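Local coordinates for protein cysteine synthase (Fusobacterium nucleatum subsp. nucleatum strain ATCC 25586, PDB 5XEM) that produces hydrogen sulfide through a pyridoxal phosphate-dependent beta-replacement reaction on L-cysteine that yields lanthionine, and probably makes L-cysteine from O-acetyl-L-serine and sulfide, at residues K171-I176 with G289-V294; D66-E71 with K91-M96; V20-I25 with R257-K262. All blocks are in the same frame, centred on the assembly; numbering follows the deposited sequence.

Contact 1: residues K171-I176 with G289-V294; sequences KVDVFI and GLKIVV
Two neighbouring parallel strands, 174-178 and 291-296, meet here in the mixed six-stranded sheet of this cysteine synthase, a protein of the fold type II family of PLP enzymes. Gly289 turns the chain with a positive phi, and Leu290 follows with its CD2 against CB of Asp173 and its CD1 near CG2 of Val174. Lys291 carries the start of the pairing. N of Lys291 donates to OD2 of Asp173 at 2.8 Å and 162°, using the anti lone pair of the carboxylate, so a side chain stands in for the missing main-chain acceptor where strand 174-178 has not yet begun. The lysine carbonyl then takes two successive amides in its own plane: O of Lys291 lies 2.9 Å from N of Asp173 and 3.0 Å from N of Val174. The aliphatic chain of Lys291 runs extended past Lys171, bringing CD to 3.2 Å from O of Lys171, a buried oxygen with no polar partner, before NZ bends off to a salt bridge with Glu31. Ile292 lies alongside Val174, the two pointing the same way; on this face Val174, Ile176 and Val294 touch helix 269-284. On the other face, Val293 crosses Val172 obliquely, CG2 to CG1, both touching Ile164 of helix 151-167. Phe175 shares this face, its side chain about 9 Å from the bound PLP, which sets the pair near the cofactor. N of Val293 gives an almost straight bond of 2.8 Å to O of Val174 (173°), although it stands 28° above the carbonyl plane. O of Val293 accepts N of Ile176 at 2.9 Å, nearly along the C=O axis. At Val294 the last cross-strand touch is a CA-H...O contact, CA of Val294 lying 3.4 Å from O of Ile176.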
loop_
_atom_site.group_PDB
_atom_site.type_symbol
_atom_site.label_atom_id
_atom_site.label_comp_id
_atom_site.label_asym_id
_atom_site.label_seq_id
_atom_site.Cartn_x
_atom_site.Cartn_y
_atom_site.Cartn_z
ATOM N N LYS A 171 24.475 -8.113 10.878
ATOM C CA LYS A 171 25.451 -8.039 9.800
ATOM C C LYS A 171 25.041 -6.973 8.800
ATOM O O LYS A 171 24.376 -7.246 7.795
ATOM C CB LYS A 171 25.609 -9.401 9.128
ATOM C CG LYS A 171 26.185 -10.465 10.055
ATOM C CD LYS A 171 27.665 -10.247 10.391
ATOM C CE LYS A 171 28.626 -10.910 9.391
ATOM N NZ LYS A 171 28.761 -10.251 8.048
ATOM N N VAL A 172 25.455 -5.748 9.091
ATOM C CA VAL A 172 25.170 -4.609 8.236
ATOM C C VAL A 172 26.420 -3.767 8.095
ATOM O O VAL A 172 26.989 -3.310 9.105
ATOM C CB VAL A 172 24.034 -3.748 8.819
ATOM C CG1 VAL A 172 23.516 -2.763 7.762
ATOM C CG2 VAL A 172 22.915 -4.635 9.321
ATOM N N ASP A 173 26.852 -3.576 6.854
ATOM C CA ASP A 173 28.060 -2.802 6.532
ATOM C C ASP A 173 27.801 -1.363 6.155
ATOM O O ASP A 173 28.600 -0.485 6.489
ATOM C CB ASP A 173 28.800 -3.483 5.388
ATOM C CG ASP A 173 29.246 -4.867 5.764
ATOM O OD1 ASP A 173 29.955 -4.988 6.782
ATOM O OD2 ASP A 173 28.845 -5.828 5.074
ATOM N N VAL A 174 26.680 -1.111 5.474
ATOM C CA VAL A 174 26.385 0.226 4.981
ATOM C C VAL A 174 24.851 0.506 5.093
ATOM O O VAL A 174 24.060 -0.378 4.895
ATOM C CB VAL A 174 26.826 0.370 3.514
ATOM C CG1 VAL A 174 26.551 1.785 3.022
ATOM C CG2 VAL A 174 28.326 0.034 3.334
ATOM N N PHE A 175 24.483 1.723 5.464
ATOM C CA PHE A 175 23.083 2.152 5.522
ATOM C C PHE A 175 23.019 3.451 4.739
ATOM O O PHE A 175 23.837 4.347 4.966
ATOM C CB PHE A 175 22.660 2.363 6.986
ATOM C CG PHE A 175 21.322 3.043 7.153
ATOM C CD1 PHE A 175 20.157 2.397 6.766
ATOM C CD2 PHE A 175 21.232 4.317 7.716
ATOM C CE1 PHE A 175 18.914 3.009 6.906
ATOM C CE2 PHE A 175 19.995 4.929 7.876
ATOM C CZ PHE A 175 18.837 4.274 7.456
ATOM N N ILE A 176 22.078 3.552 3.793
ATOM C CA ILE A 176 21.963 4.718 2.935
ATOM C C ILE A 176 20.506 5.138 3.004
ATOM O O ILE A 176 19.623 4.295 2.818
ATOM C CB ILE A 176 22.424 4.437 1.481
ATOM C CG1 ILE A 176 23.946 4.179 1.474
ATOM C CG2 ILE A 176 22.073 5.617 0.570
ATOM C CD1 ILE A 176 24.527 3.622 0.204
ATOM N N GLY A 289 31.544 -7.795 -1.076
ATOM C CA GLY A 289 30.495 -8.506 -0.333
ATOM C C GLY A 289 29.798 -7.705 0.771
ATOM O O GLY A 289 29.317 -8.280 1.746
ATOM N N LEU A 290 29.727 -6.386 0.618
ATOM C CA LEU A 290 29.123 -5.519 1.630
ATOM C C LEU A 290 27.618 -5.774 1.722
ATOM O O LEU A 290 26.972 -6.098 0.728
ATOM C CB LEU A 290 29.340 -4.040 1.304
ATOM C CG LEU A 290 30.777 -3.564 1.107
ATOM C CD1 LEU A 290 30.786 -2.154 0.525
ATOM C CD2 LEU A 290 31.552 -3.628 2.408
ATOM N N LYS A 291 27.074 -5.673 2.922
ATOM C CA LYS A 291 25.626 -5.763 3.110
ATOM C C LYS A 291 25.160 -4.328 3.254
ATOM O O LYS A 291 25.531 -3.621 4.218
ATOM C CB LYS A 291 25.294 -6.604 4.325
ATOM C CG LYS A 291 25.603 -8.087 4.123
ATOM C CD LYS A 291 24.882 -8.951 5.144
ATOM C CE LYS A 291 25.339 -10.404 5.117
ATOM N NZ LYS A 291 24.553 -11.256 4.181
ATOM N N ILE A 292 24.400 -3.884 2.259
ATOM C CA ILE A 292 24.026 -2.475 2.133
ATOM C C ILE A 292 22.519 -2.400 2.316
ATOM O O ILE A 292 21.789 -3.103 1.618
ATOM C CB ILE A 292 24.392 -1.903 0.753
ATOM C CG1 ILE A 292 25.892 -2.094 0.457
ATOM C CG2 ILE A 292 23.995 -0.425 0.662
ATOM C CD1 ILE A 292 26.359 -1.432 -0.829
ATOM N N VAL A 293 22.069 -1.587 3.265
ATOM C CA VAL A 293 20.617 -1.389 3.478
ATOM C C VAL A 293 20.223 -0.017 2.987
ATOM O O VAL A 293 20.886 0.991 3.318
ATOM C CB VAL A 293 20.214 -1.550 4.950
ATOM C CG1 VAL A 293 18.718 -1.246 5.137
ATOM C CG2 VAL A 293 20.521 -2.964 5.451
ATOM N N VAL A 294 19.169 0.018 2.159
ATOM C CA VAL A 294 18.603 1.240 1.628
ATOM C C VAL A 294 17.196 1.368 2.227
ATOM O O VAL A 294 16.404 0.430 2.154
ATOM C CB VAL A 294 18.503 1.172 0.089
ATOM C CG1 VAL A 294 17.622 2.280 -0.499
ATOM C CG2 VAL A 294 19.908 1.214 -0.495
#

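Contact 2: residues D66-E71 with K91-M96; sequences DTVIIE and KLKIVM. With ACT (acetate ion), chain E.
Leu92 lies on strand 92-97, its backbone N bonded to an acetate ion, likely a component of the crystallisation solution, at 2.9 Å from N of Leu92 to OXT. CB of Leu92 rests against the same ion, 3.8 Å from the methyl carbon CH3. CG stands anti to the backbone N (chi1 177°), and the turn at chi2 (64°) swings CD1 back over strand 68-72. There CD1 of Leu92 touches CG2 of Ile69 at 3.7 Å, the two side chains crossing obliquely, and also lies 3.5 Å from O of Ile69. That carbonyl is already engaged: O of Ile69 receives N of Lys93 at 2.8 Å, nearly along its C=O axis. The remaining ladder is regular parallel pairing. N of Ile69 reaches O of Lys91 at 2.8 Å, N of Glu71 reaches O of Lys93 at a longer 3.2 Å, and N of Val95 closes on O of Glu71 at 2.9 Å. Before the first rung, a water spans O of Thr67 and N of Lys91. Further along, CD1 of Ile94 packs on CB of Glu71, whose carboxylate turns away to the backbone N atoms of Asn145 and Gln146.

This is the beta-alpha-beta crossover of strand 68-72, helix 76-88 and strand 92-97, in the parallel four-stranded sheet. The connecting helix opens with Asn76, which binds PLP. Leu81 and Ala82 of that helix lie on Leu92, while Ile70 and Val95 face helix 123-136 on the opposite side; strands 141-142 and 114-118 flank the pair.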
loop_
_atom_site.group_PDB
_atom_site.type_symbol
_atom_site.label_atom_id
_atom_site.label_comp_id
_atom_site.label_asym_id
_atom_site.label_seq_id
_atom_site.Cartn_x
_atom_site.Cartn_y
_atom_site.Cartn_z
ATOM N N ASP A 66 -10.101 17.633 22.535
ATOM C CA ASP A 66 -10.436 18.784 21.707
ATOM C C ASP A 66 -9.205 19.577 21.207
ATOM O O ASP A 66 -9.352 20.667 20.700
ATOM C CB ASP A 66 -11.410 19.718 22.439
ATOM C CG ASP A 66 -10.885 20.205 23.779
ATOM O OD1 ASP A 66 -10.045 19.506 24.393
ATOM O OD2 ASP A 66 -11.328 21.281 24.224
ATOM N N THR A 67 -8.007 19.014 21.341
ATOM C CA THR A 67 -6.783 19.665 20.852
ATOM C C THR A 67 -6.666 19.471 19.340
ATOM O O THR A 67 -6.777 18.336 18.861
ATOM C CB THR A 67 -5.558 19.035 21.500
ATOM O OG1 THR A 67 -5.687 19.193 22.918
ATOM C CG2 THR A 67 -4.272 19.698 20.995
ATOM N N VAL A 68 -6.484 20.571 18.612
ATOM C CA VAL A 68 -6.286 20.492 17.159
ATOM C C VAL A 68 -4.809 20.211 16.875
ATOM O O VAL A 68 -3.933 20.932 17.373
ATOM C CB VAL A 68 -6.741 21.796 16.472
ATOM C CG1 VAL A 68 -6.509 21.744 14.969
ATOM C CG2 VAL A 68 -8.235 22.034 16.756
ATOM N N ILE A 69 -4.540 19.204 16.046
ATOM C CA ILE A 69 -3.181 18.892 15.654
ATOM C C ILE A 69 -2.932 19.698 14.368
ATOM O O ILE A 69 -3.774 19.701 13.482
ATOM C CB ILE A 69 -2.973 17.388 15.396
ATOM C CG1 ILE A 69 -3.535 16.555 16.557
ATOM C CG2 ILE A 69 -1.507 17.085 15.113
ATOM C CD1 ILE A 69 -3.062 16.963 17.933
ATOM N N ILE A 70 -1.800 20.384 14.308
ATOM C CA ILE A 70 -1.443 21.242 13.159
ATOM C C ILE A 70 -0.010 20.934 12.735
ATOM O O ILE A 70 0.902 20.966 13.563
ATOM C CB ILE A 70 -1.559 22.746 13.488
ATOM C CG1 ILE A 70 -2.896 23.093 14.159
ATOM C CG2 ILE A 70 -1.402 23.560 12.193
ATOM C CD1 ILE A 70 -2.983 24.498 14.772
ATOM N N GLU A 71 0.215 20.603 11.456
ATOM C CA GLU A 71 1.542 20.225 10.991
ATOM C C GLU A 71 1.795 20.721 9.576
ATOM O O GLU A 71 0.883 20.718 8.733
ATOM C CB GLU A 71 1.744 18.679 11.050
ATOM C CG GLU A 71 3.141 18.174 10.666
ATOM C CD GLU A 71 4.240 18.508 11.684
ATOM O OE1 GLU A 71 4.036 19.413 12.523
ATOM O OE2 GLU A 71 5.302 17.841 11.654
ATOM N N LYS A 91 -8.931 16.217 15.686
ATOM C CA LYS A 91 -9.027 17.139 14.549
ATOM C C LYS A 91 -7.618 17.523 14.078
ATOM O O LYS A 91 -6.796 17.942 14.900
ATOM C CB LYS A 91 -9.797 18.371 14.959
ATOM C CG LYS A 91 -9.973 19.438 13.897
ATOM C CD LYS A 91 -10.816 20.574 14.454
ATOM C CE LYS A 91 -10.777 21.830 13.596
ATOM N NZ LYS A 91 -11.745 22.850 14.080
ATOM N N LEU A 92 -7.351 17.371 12.773
ATOM C CA LEU A 92 -6.032 17.598 12.176
ATOM C C LEU A 92 -6.173 18.672 11.085
ATOM O O LEU A 92 -7.139 18.634 10.295
ATOM C CB LEU A 92 -5.509 16.293 11.543
ATOM C CG LEU A 92 -4.155 16.366 10.795
ATOM C CD1 LEU A 92 -3.008 16.712 11.753
ATOM C CD2 LEU A 92 -3.867 15.051 10.060
ATOM N N LYS A 93 -5.249 19.627 11.080
ATOM C CA LYS A 93 -5.075 20.597 10.007
ATOM C C LYS A 93 -3.649 20.454 9.500
ATOM O O LYS A 93 -2.714 20.371 10.290
ATOM C CB LYS A 93 -5.322 22.027 10.502
ATOM C CG LYS A 93 -6.708 22.299 11.048
ATOM C CD LYS A 93 -6.893 23.784 11.312
ATOM C CE LYS A 93 -8.290 24.057 11.838
ATOM N NZ LYS A 93 -8.696 25.489 11.663
ATOM N N ILE A 94 -3.491 20.384 8.176
ATOM C CA ILE A 94 -2.204 20.213 7.562
ATOM C C ILE A 94 -1.945 21.368 6.588
ATOM O O ILE A 94 -2.857 21.823 5.899
ATOM C CB ILE A 94 -2.145 18.865 6.817
ATOM C CG1 ILE A 94 -2.129 17.702 7.823
ATOM C CG2 ILE A 94 -0.984 18.844 5.847
ATOM C CD1 ILE A 94 -0.870 17.583 8.623
ATOM N N VAL A 95 -0.717 21.856 6.581
ATOM C CA VAL A 95 -0.261 22.851 5.596
ATOM C C VAL A 95 0.767 22.202 4.719
ATOM O O VAL A 95 1.744 21.619 5.222
ATOM C CB VAL A 95 0.354 24.105 6.229
ATOM C CG1 VAL A 95 0.679 25.125 5.147
ATOM C CG2 VAL A 95 -0.614 24.697 7.259
ATOM N N MET A 96 0.575 22.320 3.404
ATOM C CA MET A 96 1.442 21.665 2.430
ATOM C C MET A 96 1.682 22.568 1.221
ATOM O O MET A 96 0.827 23.391 0.907
ATOM C CB MET A 96 0.770 20.367 1.959
ATOM C CG MET A 96 1.633 19.447 1.103
ATOM S SD MET A 96 0.829 17.865 0.750
ATOM C CE MET A 96 -0.695 18.487 0.038
HETATM C C ACT E . -9.387 14.683 11.011
HETATM O O ACT E . -10.589 14.274 10.966
HETATM O OXT ACT E . -9.154 15.919 10.983
HETATM C CH3 ACT E . -8.263 13.674 11.097
HETATM O O HOH W 1 -9.296 17.179 18.311
#

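Contact 3: residues V20-I25 with R257-K262; sequences VKINNI and RELSFK
Leu259 is crossed at about a right angle by Ile22 and by Ile25, and Ile25 crosses Lys262 in the same way, where the segment 20-25 lies against helix 249-263. Leu259 presents CD2 to both isoleucines, Ile22 and Ile25. Ile22 reaches it with its tip, CD1 to CD2 of Leu259 at 4.0 Å, and CD1 of Ile25 lies 4.1 Å from CD2 of Leu259. The two isoleucines start alike, each with CG1 anti to the carbonyl carbon, but then differ: Ile22 folds at chi2 (-70°), whereas Ile25 stays extended (173°), which carries CD1 in to the helix, against Glu258 and Leu259. CG1 of Ile25 is 3.8 Å from CB of Lys262, while CD1 of Ile25 touches CG of Glu258 at 4.1 Å. Lys262 and Glu258 are one turn apart, joined by the helical bond from N of Lys262 to O of Glu258; the lysine chain bends away beyond CG. The contact fastens a helix to the outermost strand of the mixed sheet within this chain, with Phe275 of helix 269-284 touching Ile22, Ile25 and Leu259 to complete the apolar cluster. The backbone here is gripped by a single carboxylate, since Glu263 accepts the N atoms of Asn23, Asn24 and Ile25. Both segments also adjoin the second subunit: ND2 of Asn23 bonds O of Asn8 of that subunit, and OG of Ser260 bonds O of Ala110 of that subunit.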
loop_
_atom_site.group_PDB
_atom_site.type_symbol
_atom_site.label_atom_id
_atom_site.label_comp_id
_atom_site.label_asym_id
_atom_site.label_seq_id
_atom_site.Cartn_x
_atom_site.Cartn_y
_atom_site.Cartn_z
ATOM N N VAL A 20 13.927 -6.532 1.683
ATOM C CA VAL A 20 13.907 -7.359 0.481
ATOM C C VAL A 20 15.262 -7.317 -0.204
ATOM O O VAL A 20 15.839 -6.245 -0.368
ATOM C CB VAL A 20 12.844 -6.841 -0.499
ATOM C CG1 VAL A 20 12.755 -7.732 -1.741
ATOM C CG2 VAL A 20 11.497 -6.758 0.200
ATOM N N LYS A 21 15.751 -8.473 -0.625
ATOM C CA LYS A 21 17.024 -8.523 -1.355
ATOM C C LYS A 21 16.812 -8.161 -2.807
ATOM O O LYS A 21 15.801 -8.543 -3.386
ATOM C CB LYS A 21 17.665 -9.913 -1.279
ATOM C CG LYS A 21 19.000 -9.960 -2.022
ATOM C CD LYS A 21 20.030 -10.828 -1.319
ATOM C CE LYS A 21 21.341 -10.863 -2.120
ATOM N NZ LYS A 21 21.620 -12.235 -2.637
ATOM N N ILE A 22 17.773 -7.456 -3.393
ATOM C CA ILE A 22 17.734 -7.072 -4.797
ATOM C C ILE A 22 18.395 -8.192 -5.608
ATOM O O ILE A 22 19.557 -8.526 -5.359
ATOM C CB ILE A 22 18.429 -5.713 -5.023
ATOM C CG1 ILE A 22 17.655 -4.605 -4.300
ATOM C CG2 ILE A 22 18.548 -5.354 -6.503
ATOM C CD1 ILE A 22 16.309 -4.273 -4.923
ATOM N N ASN A 23 17.650 -8.764 -6.545
ATOM C CA ASN A 23 18.071 -9.996 -7.243
ATOM C C ASN A 23 18.334 -9.850 -8.718
ATOM O O ASN A 23 19.101 -10.617 -9.276
ATOM C CB ASN A 23 17.015 -11.082 -7.131
ATOM C CG ASN A 23 16.622 -11.357 -5.724
ATOM O OD1 ASN A 23 17.437 -11.801 -4.924
ATOM N ND2 ASN A 23 15.343 -11.095 -5.400
ATOM N N ASN A 24 17.659 -8.911 -9.363
ATOM C CA ASN A 24 17.679 -8.849 -10.799
ATOM C C ASN A 24 18.565 -7.725 -11.283
ATOM O O ASN A 24 19.312 -7.912 -12.247
ATOM C CB ASN A 24 16.257 -8.776 -11.336
ATOM C CG ASN A 24 15.437 -9.998 -10.954
ATOM O OD1 ASN A 24 14.227 -9.913 -10.687
ATOM N ND2 ASN A 24 16.094 -11.158 -10.932
ATOM N N ILE A 25 18.564 -6.595 -10.578
ATOM C CA ILE A 25 19.385 -5.457 -10.940
ATOM C C ILE A 25 20.823 -5.722 -10.520
ATOM O O ILE A 25 21.063 -6.211 -9.415
ATOM C CB ILE A 25 18.885 -4.178 -10.235
ATOM C CG1 ILE A 25 17.476 -3.824 -10.704
ATOM C CG2 ILE A 25 19.807 -3.002 -10.495
ATOM C CD1 ILE A 25 16.871 -2.684 -9.921
ATOM N N ARG A 257 11.706 3.596 -11.854
ATOM C CA ARG A 257 11.153 2.744 -12.913
ATOM C C ARG A 257 11.866 1.394 -13.005
ATOM O O ARG A 257 11.211 0.374 -13.201
ATOM C CB ARG A 257 11.172 3.453 -14.262
ATOM C CG ARG A 257 10.223 4.636 -14.381
ATOM C CD ARG A 257 10.320 5.243 -15.777
ATOM N NE ARG A 257 9.867 6.637 -15.816
ATOM C CZ ARG A 257 10.627 7.717 -16.011
ATOM N NH1 ARG A 257 11.942 7.602 -16.215
ATOM N NH2 ARG A 257 10.071 8.920 -16.019
ATOM N N GLU A 258 13.188 1.372 -12.860
ATOM C CA GLU A 258 13.941 0.141 -12.960
ATOM C C GLU A 258 13.560 -0.805 -11.819
ATOM O O GLU A 258 13.438 -2.027 -12.017
ATOM C CB GLU A 258 15.441 0.448 -12.954
ATOM C CG GLU A 258 16.313 -0.687 -13.449
ATOM C CD GLU A 258 16.141 -0.975 -14.924
ATOM O OE1 GLU A 258 15.334 -0.304 -15.604
ATOM O OE2 GLU A 258 16.810 -1.910 -15.404
ATOM N N LEU A 259 13.348 -0.246 -10.619
ATOM C CA LEU A 259 12.937 -1.071 -9.473
ATOM C C LEU A 259 11.600 -1.767 -9.728
ATOM O O LEU A 259 11.427 -2.938 -9.396
ATOM C CB LEU A 259 12.868 -0.230 -8.181
ATOM C CG LEU A 259 14.223 0.079 -7.520
ATOM C CD1 LEU A 259 14.091 1.286 -6.584
ATOM C CD2 LEU A 259 14.757 -1.145 -6.787
ATOM N N SER A 260 10.643 -1.050 -10.297
ATOM C CA SER A 260 9.339 -1.639 -10.488
ATOM C C SER A 260 9.419 -2.626 -11.652
ATOM O O SER A 260 8.846 -3.708 -11.559
ATOM C CB SER A 260 8.207 -0.612 -10.659
ATOM O OG SER A 260 8.503 0.357 -11.638
ATOM N N PHE A 261 10.117 -2.255 -12.725
ATOM C CA PHE A 261 10.283 -3.157 -13.894
ATOM C C PHE A 261 11.008 -4.442 -13.590
ATOM O O PHE A 261 10.627 -5.497 -14.092
ATOM C CB PHE A 261 11.074 -2.486 -15.006
ATOM C CG PHE A 261 10.343 -1.406 -15.752
ATOM C CD1 PHE A 261 8.964 -1.274 -15.716
ATOM C CD2 PHE A 261 11.078 -0.499 -16.530
ATOM C CE1 PHE A 261 8.324 -0.276 -16.440
ATOM C CE2 PHE A 261 10.444 0.508 -17.257
ATOM C CZ PHE A 261 9.058 0.612 -17.214
ATOM N N LYS A 262 12.101 -4.358 -12.842
ATOM C CA LYS A 262 13.031 -5.487 -12.651
ATOM C C LYS A 262 12.863 -6.217 -11.336
ATOM O O LYS A 262 13.174 -7.402 -11.252
ATOM C CB LYS A 262 14.485 -5.014 -12.768
ATOM C CG LYS A 262 14.809 -4.236 -14.024
ATOM C CD LYS A 262 14.491 -5.012 -15.293
ATOM C CE LYS A 262 14.970 -4.250 -16.532
ATOM N NZ LYS A 262 14.184 -4.616 -17.746
#

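Contacts 1 and 3 belong to one half of the subunit, their centres about 17 Å and nearest atoms about 7 Å apart. Both reach the mixed sheet, contact 1 at inner strands and contact 3 at strand 19-21, outermost within this chain, and helix 269-284 packs on both. Contact 2 lies in the separate parallel sheet, across the chain's centre, its centre about 38 Å from those of the other two. Contact 2 is nested within the loop closed by contact 3 and closes before contact 1 opens, while the segments of contacts 1 and 3 alternate. The chain thus starts in one domain, builds the other and returns, consistent with fold type II, with PLP between them.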